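Side-chain contacts in phosphopantothenoylcysteine decarboxylase (Cryptococcus neoformans, PDB 6EOA), which binds flavin mononucleotide and probably serves as a phosphopantothenoylcysteine decarboxylase in coenzyme A biosynthesis: residues A141-L144 with A145-G149; S158-R161 with A162-P165. All blocks are in the same frame, centred on the assembly; numbering follows the deposited sequence.

Contact 1 of 2, residues A141-L144 with A145-G149; sequences ADLL and AKIAG. With FMN (flavin mononucleotide), chain B.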
# COMPACT_ATOMS: atom_id res chain seq x y z
N ALA A 141 -1.35 -13.05 3.36
CA ALA A 141 -0.11 -12.51 3.90
C ALA A 141 -0.09 -10.99 3.78
O ALA A 141 0.41 -10.30 4.67
CB ALA A 141 1.09 -13.11 3.17
N ASP A 142 -0.65 -10.48 2.69
CA ASP A 142 -0.71 -9.04 2.46
C ASP A 142 -1.55 -8.34 3.52
O ASP A 142 -1.14 -7.33 4.08
CB ASP A 142 -1.29 -8.74 1.07
CG ASP A 142 -1.20 -7.26 0.70
OD1 ASP A 142 -0.09 -6.69 0.77
OD2 ASP A 142 -2.25 -6.67 0.35
N LEU A 143 -2.74 -8.88 3.79
CA LEU A 143 -3.62 -8.26 4.76
C LEU A 143 -3.00 -8.34 6.15
O LEU A 143 -3.09 -7.39 6.93
CB LEU A 143 -5.00 -8.93 4.74
CG LEU A 143 -6.02 -8.39 5.75
CD1 LEU A 143 -6.18 -6.88 5.60
CD2 LEU A 143 -7.35 -9.09 5.56
N LEU A 144 -2.36 -9.47 6.45
CA LEU A 144 -1.64 -9.64 7.71
C LEU A 144 -0.56 -8.58 7.86
O LEU A 144 -0.42 -7.96 8.91
CB LEU A 144 -1.04 -11.04 7.80
CG LEU A 144 -0.11 -11.26 9.00
CD1 LEU A 144 -0.87 -11.07 10.31
CD2 LEU A 144 0.54 -12.64 8.94
N ALA A 145 0.21 -8.38 6.79
CA ALA A 145 1.26 -7.37 6.77
C ALA A 145 0.68 -5.96 6.92
O ALA A 145 1.23 -5.13 7.65
CB ALA A 145 2.08 -7.48 5.49
N LYS A 146 -0.42 -5.69 6.23
CA LYS A 146 -1.07 -4.38 6.32
C LYS A 146 -1.59 -4.11 7.72
O LYS A 146 -1.45 -3.00 8.24
CB LYS A 146 -2.21 -4.26 5.31
CG LYS A 146 -1.76 -4.14 3.86
CD LYS A 146 -2.81 -3.38 3.07
CE LYS A 146 -3.08 -4.01 1.72
NZ LYS A 146 -2.01 -3.75 0.72
N ILE A 147 -2.21 -5.12 8.33
CA ILE A 147 -2.73 -5.00 9.69
C ILE A 147 -1.59 -4.73 10.67
O ILE A 147 -1.68 -3.82 11.50
CB ILE A 147 -3.48 -6.28 10.12
CG1 ILE A 147 -4.77 -6.43 9.32
CG2 ILE A 147 -3.79 -6.24 11.62
CD1 ILE A 147 -5.43 -7.79 9.47
N ALA A 148 -0.53 -5.51 10.57
CA ALA A 148 0.64 -5.35 11.43
C ALA A 148 1.30 -4.00 11.20
O ALA A 148 1.88 -3.43 12.12
CB ALA A 148 1.64 -6.47 11.19
N GLY A 149 1.19 -3.49 9.98
CA GLY A 149 1.78 -2.21 9.64
C GLY A 149 0.90 -1.02 9.98
O GLY A 149 1.36 0.12 9.97
N1 FMN B . -2.03 -14.71 -1.04
C2 FMN B . -2.13 -15.38 0.16
O2 FMN B . -1.66 -14.88 1.18
N3 FMN B . -2.75 -16.62 0.21
C4 FMN B . -3.28 -17.19 -0.93
O4 FMN B . -3.83 -18.28 -0.87
C4A FMN B . -3.18 -16.51 -2.15
N5 FMN B . -3.70 -17.06 -3.30
C5A FMN B . -3.60 -16.38 -4.50
C6 FMN B . -4.13 -16.94 -5.67
C7 FMN B . -4.03 -16.25 -6.87
C7M FMN B . -4.60 -16.85 -8.13
C8 FMN B . -3.40 -15.01 -6.91
C8M FMN B . -3.28 -14.25 -8.20
C9 FMN B . -2.88 -14.46 -5.75
C9A FMN B . -2.97 -15.14 -4.55
N10 FMN B . -2.45 -14.59 -3.39
C10 FMN B . -2.55 -15.27 -2.19
C1' FMN B . -1.77 -13.25 -3.43
C2' FMN B . -2.75 -12.16 -3.04
O2' FMN B . -4.00 -12.33 -3.68
C3' FMN B . -2.19 -10.79 -3.38
O3' FMN B . -1.08 -10.55 -2.54
C4' FMN B . -3.24 -9.70 -3.19
O4' FMN B . -2.82 -8.50 -3.79
C5' FMN B . -3.49 -9.48 -1.71
O5' FMN B . -4.63 -8.66 -1.54
P FMN B . -5.42 -8.65 -0.13
O1P FMN B . -4.61 -7.87 0.88
O2P FMN B . -5.65 -10.05 0.39
O3P FMN B . -6.75 -7.99 -0.36
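The end of Lys146 reaches the flat carboxylate of Asp142 at its oxygen end, from ahead and to one side of the plane. NZ of Lys146 stands slightly out of that plane and closer to OD2, to which it makes a salt bridge of 3.0 Å whose hydrogen bond is weak. On its way there the lysine chain bends at both of its last torsions (chi4 -76°), which lays CE 3.1 Å from the same OD2. From the CB side of the carboxylate comes the FMN phosphate, with O1P 2.7 Å from Asp142 OD2. At the base of the side chain, FMN C5' lies 3.6 Å from Asp142 CB. Across the subunit boundary, Asp142 OD1 accepts a hydrogen bond from Cys152 N of the second subunit, and the stronger partner of Lys146 NZ is Asp153 OD2 of that subunit. Asp142 OD1 and Lys146 NZ thus tie this helix start to the second subunit, while OD2 faces the phosphate.

One residue earlier, Ala141 N gives a nearly straight hydrogen bond of 2.9 Å to O2, on the rim of the isoalloxazine ring (166° at the hydrogen). Further round the helix, Leu143 turns towards the interior of its own subunit. CD1 of Ile147 lies 3.8 Å from CG of Leu143, while Ile136 of the neighbouring strand touches both side chains. Four successive i to i+4 backbone bonds, from Ala145 N to Ala141 O through Ala148 N to Leu144 O, are those of a regular alpha helix, which sets the pairs Asp142/Lys146 and Leu143/Ile147 on neighbouring flanks. Such a helix, opening directly after strand 133-139 and meeting the cofactor with its first turn, is characteristic of the parallel alpha/beta fold of the homo-oligomeric flavin-containing Cys decarboxylases, whose FMN site is here built between subunits.

Contact 2 of 2, residues S158-R161 with A162-P165; sequences SLLR and ALGP. With FMN (flavin mononucleotide), chain C.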
# COMPACT_ATOMS: atom_id res chain seq x y z
N SER A 158 -9.62 -0.19 7.39
CA SER A 158 -10.18 0.94 8.12
C SER A 158 -11.08 0.44 9.25
O SER A 158 -11.07 0.99 10.35
CB SER A 158 -10.96 1.87 7.19
OG SER A 158 -10.09 2.69 6.44
N LEU A 159 -11.84 -0.61 8.97
CA LEU A 159 -12.71 -1.22 9.97
C LEU A 159 -11.90 -1.77 11.15
O LEU A 159 -12.21 -1.48 12.31
CB LEU A 159 -13.55 -2.34 9.35
CG LEU A 159 -14.31 -3.23 10.34
CD1 LEU A 159 -15.21 -2.41 11.25
CD2 LEU A 159 -15.11 -4.29 9.60
N LEU A 160 -10.87 -2.55 10.85
CA LEU A 160 -10.02 -3.13 11.88
C LEU A 160 -9.31 -2.06 12.70
O LEU A 160 -9.21 -2.17 13.92
CB LEU A 160 -9.00 -4.09 11.25
CG LEU A 160 -9.57 -5.43 10.79
CD1 LEU A 160 -8.65 -6.08 9.77
CD2 LEU A 160 -9.78 -6.35 11.98
N ARG A 161 -8.83 -1.02 12.02
CA ARG A 161 -8.11 0.06 12.68
C ARG A 161 -9.04 0.86 13.60
O ARG A 161 -8.60 1.41 14.60
CB ARG A 161 -7.48 0.99 11.64
CG ARG A 161 -6.50 2.01 12.21
CD ARG A 161 -5.21 1.34 12.69
NE ARG A 161 -4.02 2.09 12.29
CZ ARG A 161 -3.59 3.19 12.91
NH1 ARG A 161 -4.26 3.65 13.96
NH2 ARG A 161 -2.50 3.81 12.49
N ALA A 162 -10.32 0.92 13.24
CA ALA A 162 -11.28 1.74 13.97
C ALA A 162 -11.94 1.00 15.13
O ALA A 162 -12.64 1.61 15.94
CB ALA A 162 -12.35 2.27 13.03
N LEU A 163 -11.73 -0.31 15.22
CA LEU A 163 -12.37 -1.12 16.26
C LEU A 163 -12.06 -0.64 17.67
O LEU A 163 -11.03 -0.03 17.92
CB LEU A 163 -11.94 -2.58 16.14
CG LEU A 163 -12.57 -3.42 15.02
CD1 LEU A 163 -12.10 -4.85 15.15
CD2 LEU A 163 -14.08 -3.34 15.07
N GLY A 164 -12.99 -0.91 18.59
CA GLY A 164 -12.74 -0.72 20.00
C GLY A 164 -12.33 -2.05 20.60
O GLY A 164 -12.63 -3.10 20.03
N PRO A 165 -11.64 -2.03 21.75
CA PRO A 165 -11.17 -3.26 22.40
C PRO A 165 -12.33 -4.13 22.87
O PRO A 165 -12.13 -5.28 23.27
CB PRO A 165 -10.35 -2.75 23.59
CG PRO A 165 -10.91 -1.41 23.88
CD PRO A 165 -11.32 -0.83 22.55
N1 FMN C . -9.27 8.22 8.25
C2 FMN C . -8.67 9.00 9.23
O2 FMN C . -7.55 8.69 9.64
N3 FMN C . -9.33 10.11 9.73
C4 FMN C . -10.58 10.45 9.27
O4 FMN C . -11.16 11.44 9.72
C4A FMN C . -11.19 9.67 8.28
N5 FMN C . -12.45 10.00 7.80
C5A FMN C . -13.04 9.22 6.82
C6 FMN C . -14.30 9.55 6.34
C7 FMN C . -14.90 8.77 5.35
C7M FMN C . -16.26 9.13 4.83
C8 FMN C . -14.23 7.66 4.85
C8M FMN C . -14.85 6.80 3.79
C9 FMN C . -12.97 7.33 5.34
C9A FMN C . -12.37 8.11 6.32
N10 FMN C . -11.12 7.78 6.80
C10 FMN C . -10.52 8.56 7.78
C1' FMN C . -10.39 6.58 6.26
C2' FMN C . -9.42 7.01 5.16
O2' FMN C . -10.04 7.92 4.27
C3' FMN C . -8.93 5.79 4.40
O3' FMN C . -8.12 5.03 5.27
C4' FMN C . -8.13 6.21 3.17
O4' FMN C . -7.94 5.11 2.31
C5' FMN C . -6.79 6.78 3.59
O5' FMN C . -6.17 7.39 2.48
P FMN C . -5.00 8.48 2.71
O1P FMN C . -3.74 7.76 3.12
O2P FMN C . -5.37 9.49 3.77
O3P FMN C . -4.78 9.20 1.40
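Leu163, where the chain leaves helix 155-162, folds its side chain back against the last turn. Its CB lies 3.5 Å from Leu160 O. With CG anti to its own carbonyl carbon (chi1 -76°), the chain is directed over the carbonyls, and CG comes 3.4 Å from Leu159 O. There the branch divides: CD2 meets CD1 of Leu159 at 4.1 Å, and CD1 meets CD2 of Leu160 at 4.2 Å, so the two methyls each take one leucine of the helix. Arg128, Val134 and Val169 also touch the Leu163 side chain, placing it between helix 123-130 and the central sheet.

The backbone bonds show the helix running out. Ala162 N is shared, with a bent bond of 3.0 Å to Ser158 O (131° at the hydrogen) and a weak one to Leu159 O. Leu163 N makes a weak bond of 3.4 Å to Leu160 O, three residues back.

Polar side chains point to the other flank of the helix. Ser158 OG is bonded to Cys152 O, a carbonyl that also hydrogen-bonds the FMN of chain C, and probably helps to position it; OG itself lies 3.3 Å from O3' of that FMN. Arg161 ties NE to Gly150 O and NH1 to Thr185 OG1 of the third subunit. The chemistry is accordingly divided: apolar contacts between leucines accompany weakening backbone bonds as the chain leaves the helix, whereas directional hydrogen bonds are spent on the subunit interface and the flavin-bearing loop.

In the fold
Contacts 1 and 2 lie on consecutive helices, 141-149 and 155-162, and their centres are 14 Å apart. They meet directly in the hydrophobic interior, where Ile147 CD1 packs 3.7 Å from Leu160 CD1, so the helices share one apolar core while their polar flanks serve different flavins. Contact 1 touches the FMN of chain B, at the boundary with the second subunit; contact 2 borders the FMN of chain C, at the boundary with the third, whose Ala141 N bonds that cofactor. One subunit thus illustrates contributions from both sides of a site repeated round the trimer: the start of one helix from one chain, and the Cys152 region with Ser158 beside it from the next.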